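Long-range contact in geranylgeranyl pyrophosphate synthase (Corynebacterium glutamicum, PDB 3LK5), which probably joins isoprenoid diphosphates by magnesium-dependent prenyl transfer, as other members of the FPP/GGPP synthase family do: residues M183-L197 against S210-R223. Residues are numbered along the deposited sequence; the frame is centred on the assembly and turned at random.
Sequences MRTEVIGGQLLDIYL and SVNRFKTAAYTIAR
Arg223 grips Glu186 side-on, and the geometry is that of a bidentate salt bridge: NE reaches OE1 at 2.9 Å and NH2 reaches OE2 at 2.8 Å, both nearly straight, each oxygen using its syn lone pair. Carboxylate and guanidinium are only 14° from coplanar, so the paired bonds together hold the two flat groups against turning. Beside the pair, the Ala218 methyl touches OE1, and the Glu186 CG meets the Phe214 ring at its edge.

Val187 CG2, anti to its own backbone nitrogen, lies over the face of the Tyr219 ring, 3.5 Å from the centroid and 17° off the normal, a CH-pi contact; CG of selenomethionine Met183 comes to that ring's edge. At Gly190, which has no side chain, the backbones close to 4.1 Å between its CA and Lys215 CA, and Lys215 CB and Phe214 CB lie against it. Val211 is a knob among Gly190, Leu193, Asp194 and Leu197.

Lys215 crosses Gln191 at about a right angle, then forms a salt bridge from NZ to Asp194 OD2 (3.1 Å), arriving above the carboxylate plane. Asp194 and Asp108, the latter weakly bonded by Gln191 NE2, are magnesium-binding residues, so the contact borders the metal site, although this chain holds no magnesium. The segments run roughly antiparallel; their helices 170-199 and 205-231 pack against helix 87-111, where Gln101 OE1 is hydrogen-bonded to Tyr219 OH, while helix 236-263 touches Thr216 and the second subunit's Asp42 touches Phe214.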
loop_
_atom_site.group_PDB
_atom_site.type_symbol
_atom_site.label_atom_id
_atom_site.label_comp_id
_atom_site.label_asym_id
_atom_site.label_seq_id
_atom_site.Cartn_x
_atom_site.Cartn_y
_atom_site.Cartn_z
HETATM N N MSE A 183 3.488 13.242 -3.394
HETATM C CA MSE A 183 3.858 12.254 -4.370
HETATM C C MSE A 183 2.944 11.036 -4.368
HETATM O O MSE A 183 2.524 10.569 -5.427
HETATM C CB MSE A 183 5.284 11.754 -4.090
HETATM C CG MSE A 183 5.705 10.697 -5.056
HETATM SE SE MSE A 183 7.565 10.179 -4.579
HETATM C CE MSE A 183 7.181 9.395 -2.836
ATOM N N ARG A 184 2.652 10.493 -3.189
ATOM C CA ARG A 184 1.911 9.208 -3.111
ATOM C C ARG A 184 0.436 9.415 -3.446
ATOM O O ARG A 184 -0.174 8.585 -4.115
ATOM C CB ARG A 184 2.121 8.528 -1.721
ATOM C CG ARG A 184 3.546 7.900 -1.692
ATOM C CD ARG A 184 4.257 8.102 -0.327
ATOM N NE ARG A 184 3.487 7.543 0.807
ATOM C CZ ARG A 184 2.727 8.247 1.653
ATOM N NH1 ARG A 184 2.541 9.570 1.510
ATOM N NH2 ARG A 184 2.161 7.605 2.695
ATOM N N THR A 185 -0.142 10.528 -3.028
ATOM C CA THR A 185 -1.544 10.777 -3.409
ATOM C C THR A 185 -1.613 11.047 -4.925
ATOM O O THR A 185 -2.535 10.581 -5.616
ATOM C CB THR A 185 -2.137 11.905 -2.575
ATOM O OG1 THR A 185 -2.329 11.393 -1.239
ATOM C CG2 THR A 185 -3.529 12.344 -3.142
ATOM N N GLU A 186 -0.641 11.820 -5.426
ATOM C CA GLU A 186 -0.639 12.198 -6.858
ATOM C C GLU A 186 -0.488 10.999 -7.785
ATOM O O GLU A 186 -1.218 10.882 -8.784
ATOM C CB GLU A 186 0.437 13.279 -7.110
ATOM C CG GLU A 186 0.001 14.654 -6.582
ATOM C CD GLU A 186 1.149 15.640 -6.280
ATOM O OE1 GLU A 186 2.353 15.336 -6.459
ATOM O OE2 GLU A 186 0.845 16.727 -5.751
ATOM N N VAL A 187 0.433 10.079 -7.479
ATOM C CA VAL A 187 0.630 8.941 -8.386
ATOM C C VAL A 187 -0.591 7.992 -8.401
ATOM O O VAL A 187 -1.033 7.532 -9.467
ATOM C CB VAL A 187 1.943 8.149 -8.124
ATOM C CG1 VAL A 187 1.922 7.378 -6.754
ATOM C CG2 VAL A 187 2.207 7.137 -9.300
ATOM N N ILE A 188 -1.142 7.686 -7.229
ATOM C CA ILE A 188 -2.336 6.845 -7.185
ATOM C C ILE A 188 -3.525 7.587 -7.835
ATOM O O ILE A 188 -4.316 6.977 -8.603
ATOM C CB ILE A 188 -2.640 6.349 -5.735
ATOM C CG1 ILE A 188 -1.408 5.659 -5.127
ATOM C CG2 ILE A 188 -3.951 5.410 -5.719
ATOM C CD1 ILE A 188 -1.544 5.268 -3.671
ATOM N N GLY A 189 -3.683 8.879 -7.530
ATOM C CA GLY A 189 -4.754 9.689 -8.168
ATOM C C GLY A 189 -4.587 9.711 -9.705
ATOM O O GLY A 189 -5.569 9.497 -10.459
ATOM N N GLY A 190 -3.367 9.990 -10.174
ATOM C CA GLY A 190 -3.026 9.823 -11.629
ATOM C C GLY A 190 -3.383 8.469 -12.240
ATOM O O GLY A 190 -3.982 8.399 -13.323
ATOM N N GLN A 191 -3.044 7.378 -11.561
ATOM C CA GLN A 191 -3.453 6.044 -12.021
ATOM C C GLN A 191 -4.958 5.802 -12.058
ATOM O O GLN A 191 -5.482 5.136 -12.990
ATOM C CB GLN A 191 -2.779 4.976 -11.201
ATOM C CG GLN A 191 -1.306 5.161 -11.239
ATOM C CD GLN A 191 -0.549 3.878 -11.292
ATOM O OE1 GLN A 191 0.607 3.854 -11.769
ATOM N NE2 GLN A 191 -1.141 2.796 -10.772
ATOM N N LEU A 192 -5.653 6.337 -11.061
ATOM C CA LEU A 192 -7.110 6.237 -11.056
ATOM C C LEU A 192 -7.698 6.946 -12.280
ATOM O O LEU A 192 -8.630 6.434 -12.912
ATOM C CB LEU A 192 -7.722 6.816 -9.765
ATOM C CG LEU A 192 -7.617 5.862 -8.572
ATOM C CD1 LEU A 192 -7.826 6.613 -7.229
ATOM C CD2 LEU A 192 -8.613 4.714 -8.755
ATOM N N LEU A 193 -7.202 8.146 -12.576
ATOM C CA LEU A 193 -7.691 8.888 -13.747
ATOM C C LEU A 193 -7.414 8.134 -15.055
ATOM O O LEU A 193 -8.254 8.135 -15.968
ATOM C CB LEU A 193 -7.086 10.295 -13.796
ATOM C CG LEU A 193 -7.513 11.206 -14.951
ATOM C CD1 LEU A 193 -9.061 11.338 -15.012
ATOM C CD2 LEU A 193 -6.891 12.554 -14.740
ATOM N N ASP A 194 -6.250 7.490 -15.128
ATOM C CA ASP A 194 -5.803 6.708 -16.302
ATOM C C ASP A 194 -6.667 5.460 -16.555
ATOM O O ASP A 194 -7.043 5.158 -17.711
ATOM C CB ASP A 194 -4.348 6.298 -16.107
ATOM C CG ASP A 194 -3.663 5.923 -17.396
ATOM O OD1 ASP A 194 -3.911 6.559 -18.442
ATOM O OD2 ASP A 194 -2.843 4.994 -17.364
ATOM N N ILE A 195 -6.973 4.741 -15.476
ATOM C CA ILE A 195 -7.894 3.599 -15.491
ATOM C C ILE A 195 -9.251 3.990 -16.056
ATOM O O ILE A 195 -9.862 3.230 -16.833
ATOM C CB ILE A 195 -8.103 3.005 -14.044
ATOM C CG1 ILE A 195 -6.849 2.306 -13.568
ATOM C CG2 ILE A 195 -9.280 2.018 -13.988
ATOM C CD1 ILE A 195 -6.210 1.488 -14.605
ATOM N N TYR A 196 -9.708 5.172 -15.655
ATOM C CA TYR A 196 -10.980 5.696 -16.087
ATOM C C TYR A 196 -10.908 5.926 -17.608
ATOM O O TYR A 196 -11.804 5.493 -18.366
ATOM C CB TYR A 196 -11.321 6.992 -15.339
ATOM C CG TYR A 196 -12.506 7.750 -15.893
ATOM C CD1 TYR A 196 -13.819 7.497 -15.439
ATOM C CD2 TYR A 196 -12.330 8.717 -16.876
ATOM C CE1 TYR A 196 -14.919 8.202 -15.970
ATOM C CE2 TYR A 196 -13.416 9.420 -17.414
ATOM C CZ TYR A 196 -14.700 9.156 -16.961
ATOM O OH TYR A 196 -15.754 9.859 -17.495
ATOM N N LEU A 197 -9.865 6.621 -18.057
ATOM C CA LEU A 197 -9.758 6.871 -19.519
ATOM C C LEU A 197 -9.775 5.582 -20.327
ATOM O O LEU A 197 -10.444 5.520 -21.386
ATOM C CB LEU A 197 -8.522 7.722 -19.858
ATOM C CG LEU A 197 -8.338 9.076 -19.151
ATOM C CD1 LEU A 197 -7.113 9.792 -19.734
ATOM C CD2 LEU A 197 -9.542 9.965 -19.288
ATOM N N SER A 210 -3.701 15.570 -17.735
ATOM C CA SER A 210 -3.777 15.427 -16.284
ATOM C C SER A 210 -3.095 14.172 -15.810
ATOM O O SER A 210 -2.361 14.199 -14.805
ATOM C CB SER A 210 -5.224 15.472 -15.776
ATOM O OG SER A 210 -5.787 16.750 -16.054
ATOM N N VAL A 211 -3.334 13.069 -16.510
ATOM C CA VAL A 211 -2.670 11.830 -16.173
ATOM C C VAL A 211 -1.137 12.034 -16.227
ATOM O O VAL A 211 -0.404 11.638 -15.306
ATOM C CB VAL A 211 -3.076 10.701 -17.109
ATOM C CG1 VAL A 211 -2.210 9.481 -16.853
ATOM C CG2 VAL A 211 -4.577 10.357 -16.952
ATOM N N ASN A 212 -0.654 12.655 -17.310
ATOM C CA ASN A 212 0.791 12.882 -17.428
ATOM C C ASN A 212 1.363 13.748 -16.273
ATOM O O ASN A 212 2.443 13.438 -15.752
ATOM C CB ASN A 212 1.144 13.515 -18.787
ATOM C CG ASN A 212 0.928 12.576 -19.963
ATOM O OD1 ASN A 212 0.896 13.018 -21.159
ATOM N ND2 ASN A 212 0.806 11.295 -19.680
ATOM N N ARG A 213 0.638 14.796 -15.886
ATOM C CA ARG A 213 1.055 15.726 -14.826
ATOM C C ARG A 213 1.251 15.005 -13.471
ATOM O O ARG A 213 2.216 15.303 -12.730
ATOM C CB ARG A 213 -0.018 16.794 -14.668
ATOM C CG ARG A 213 0.205 17.782 -13.574
ATOM C CD ARG A 213 -0.927 18.829 -13.551
ATOM N NE ARG A 213 -0.819 19.605 -12.311
ATOM C CZ ARG A 213 -1.790 20.335 -11.755
ATOM N NH1 ARG A 213 -3.007 20.410 -12.301
ATOM N NH2 ARG A 213 -1.539 20.973 -10.617
ATOM N N PHE A 214 0.322 14.075 -13.183
ATOM C CA PHE A 214 0.224 13.452 -11.834
ATOM C C PHE A 214 0.824 12.059 -11.795
ATOM O O PHE A 214 1.663 11.787 -10.938
ATOM C CB PHE A 214 -1.242 13.452 -11.342
ATOM C CG PHE A 214 -1.745 14.825 -11.016
ATOM C CD1 PHE A 214 -1.230 15.521 -9.906
ATOM C CD2 PHE A 214 -2.670 15.463 -11.848
ATOM C CE1 PHE A 214 -1.683 16.835 -9.594
ATOM C CE2 PHE A 214 -3.135 16.729 -11.555
ATOM C CZ PHE A 214 -2.636 17.435 -10.443
ATOM N N LYS A 215 0.449 11.188 -12.745
ATOM C CA LYS A 215 0.969 9.836 -12.746
ATOM C C LYS A 215 2.456 9.789 -13.133
ATOM O O LYS A 215 3.194 8.950 -12.639
ATOM C CB LYS A 215 0.145 8.937 -13.674
ATOM C CG LYS A 215 0.614 7.480 -13.740
ATOM C CD LYS A 215 -0.221 6.638 -14.730
ATOM C CE LYS A 215 0.689 5.616 -15.410
ATOM N NZ LYS A 215 -0.046 4.512 -16.096
ATOM N N THR A 216 2.899 10.722 -13.963
ATOM C CA THR A 216 4.307 10.701 -14.381
ATOM C C THR A 216 5.105 11.860 -13.872
ATOM O O THR A 216 6.120 11.635 -13.234
ATOM C CB THR A 216 4.469 10.619 -15.917
ATOM O OG1 THR A 216 3.807 9.431 -16.368
ATOM C CG2 THR A 216 5.985 10.515 -16.291
ATOM N N ALA A 217 4.707 13.109 -14.151
ATOM C CA ALA A 217 5.653 14.188 -13.887
ATOM C C ALA A 217 5.863 14.389 -12.357
ATOM O O ALA A 217 6.994 14.525 -11.891
ATOM C CB ALA A 217 5.206 15.492 -14.516
ATOM N N ALA A 218 4.766 14.465 -11.615
ATOM C CA ALA A 218 4.825 14.634 -10.152
ATOM C C ALA A 218 5.573 13.458 -9.547
ATOM O O ALA A 218 6.507 13.608 -8.774
ATOM C CB ALA A 218 3.380 14.683 -9.551
ATOM N N TYR A 219 5.204 12.274 -9.996
ATOM C CA TYR A 219 5.685 11.049 -9.397
ATOM C C TYR A 219 7.165 10.776 -9.692
ATOM O O TYR A 219 7.918 10.328 -8.830
ATOM C CB TYR A 219 4.821 9.906 -9.948
ATOM C CG TYR A 219 5.326 8.543 -9.582
ATOM C CD1 TYR A 219 5.607 8.228 -8.233
ATOM C CD2 TYR A 219 5.477 7.554 -10.553
ATOM C CE1 TYR A 219 6.060 6.972 -7.886
ATOM C CE2 TYR A 219 5.898 6.280 -10.229
ATOM C CZ TYR A 219 6.185 6.000 -8.886
ATOM O OH TYR A 219 6.644 4.771 -8.537
ATOM N N THR A 220 7.587 11.068 -10.915
ATOM C CA THR A 220 8.874 10.546 -11.386
ATOM C C THR A 220 9.999 11.543 -11.228
ATOM O O THR A 220 11.157 11.148 -11.007
ATOM C CB THR A 220 8.744 10.090 -12.870
ATOM O OG1 THR A 220 7.729 9.077 -12.943
ATOM C CG2 THR A 220 10.098 9.571 -13.455
ATOM N N ILE A 221 9.661 12.824 -11.339
ATOM C CA ILE A 221 10.675 13.844 -11.331
ATOM C C ILE A 221 10.456 14.947 -10.328
ATOM O O ILE A 221 11.352 15.233 -9.514
ATOM C CB ILE A 221 10.849 14.505 -12.782
ATOM C CG1 ILE A 221 11.019 13.402 -13.825
ATOM C CG2 ILE A 221 12.058 15.511 -12.738
ATOM C CD1 ILE A 221 11.684 13.908 -15.218
ATOM N N ALA A 222 9.292 15.599 -10.382
ATOM C CA ALA A 222 9.109 16.780 -9.532
ATOM C C ALA A 222 9.117 16.464 -8.042
ATOM O O ALA A 222 9.829 17.114 -7.270
ATOM C CB ALA A 222 7.816 17.562 -9.895
ATOM N N ARG A 223 8.324 15.490 -7.624
ATOM C CA ARG A 223 8.330 15.186 -6.200
ATOM C C ARG A 223 9.639 14.526 -5.696
ATOM O O ARG A 223 10.043 14.832 -4.584
ATOM C CB ARG A 223 7.094 14.381 -5.734
ATOM C CG ARG A 223 5.734 15.106 -5.891
ATOM C CD ARG A 223 5.670 16.372 -5.064
ATOM N NE ARG A 223 4.293 16.920 -5.080
ATOM C CZ ARG A 223 3.972 18.124 -4.613
ATOM N NH1 ARG A 223 4.894 18.915 -4.046
ATOM N NH2 ARG A 223 2.703 18.542 -4.659
#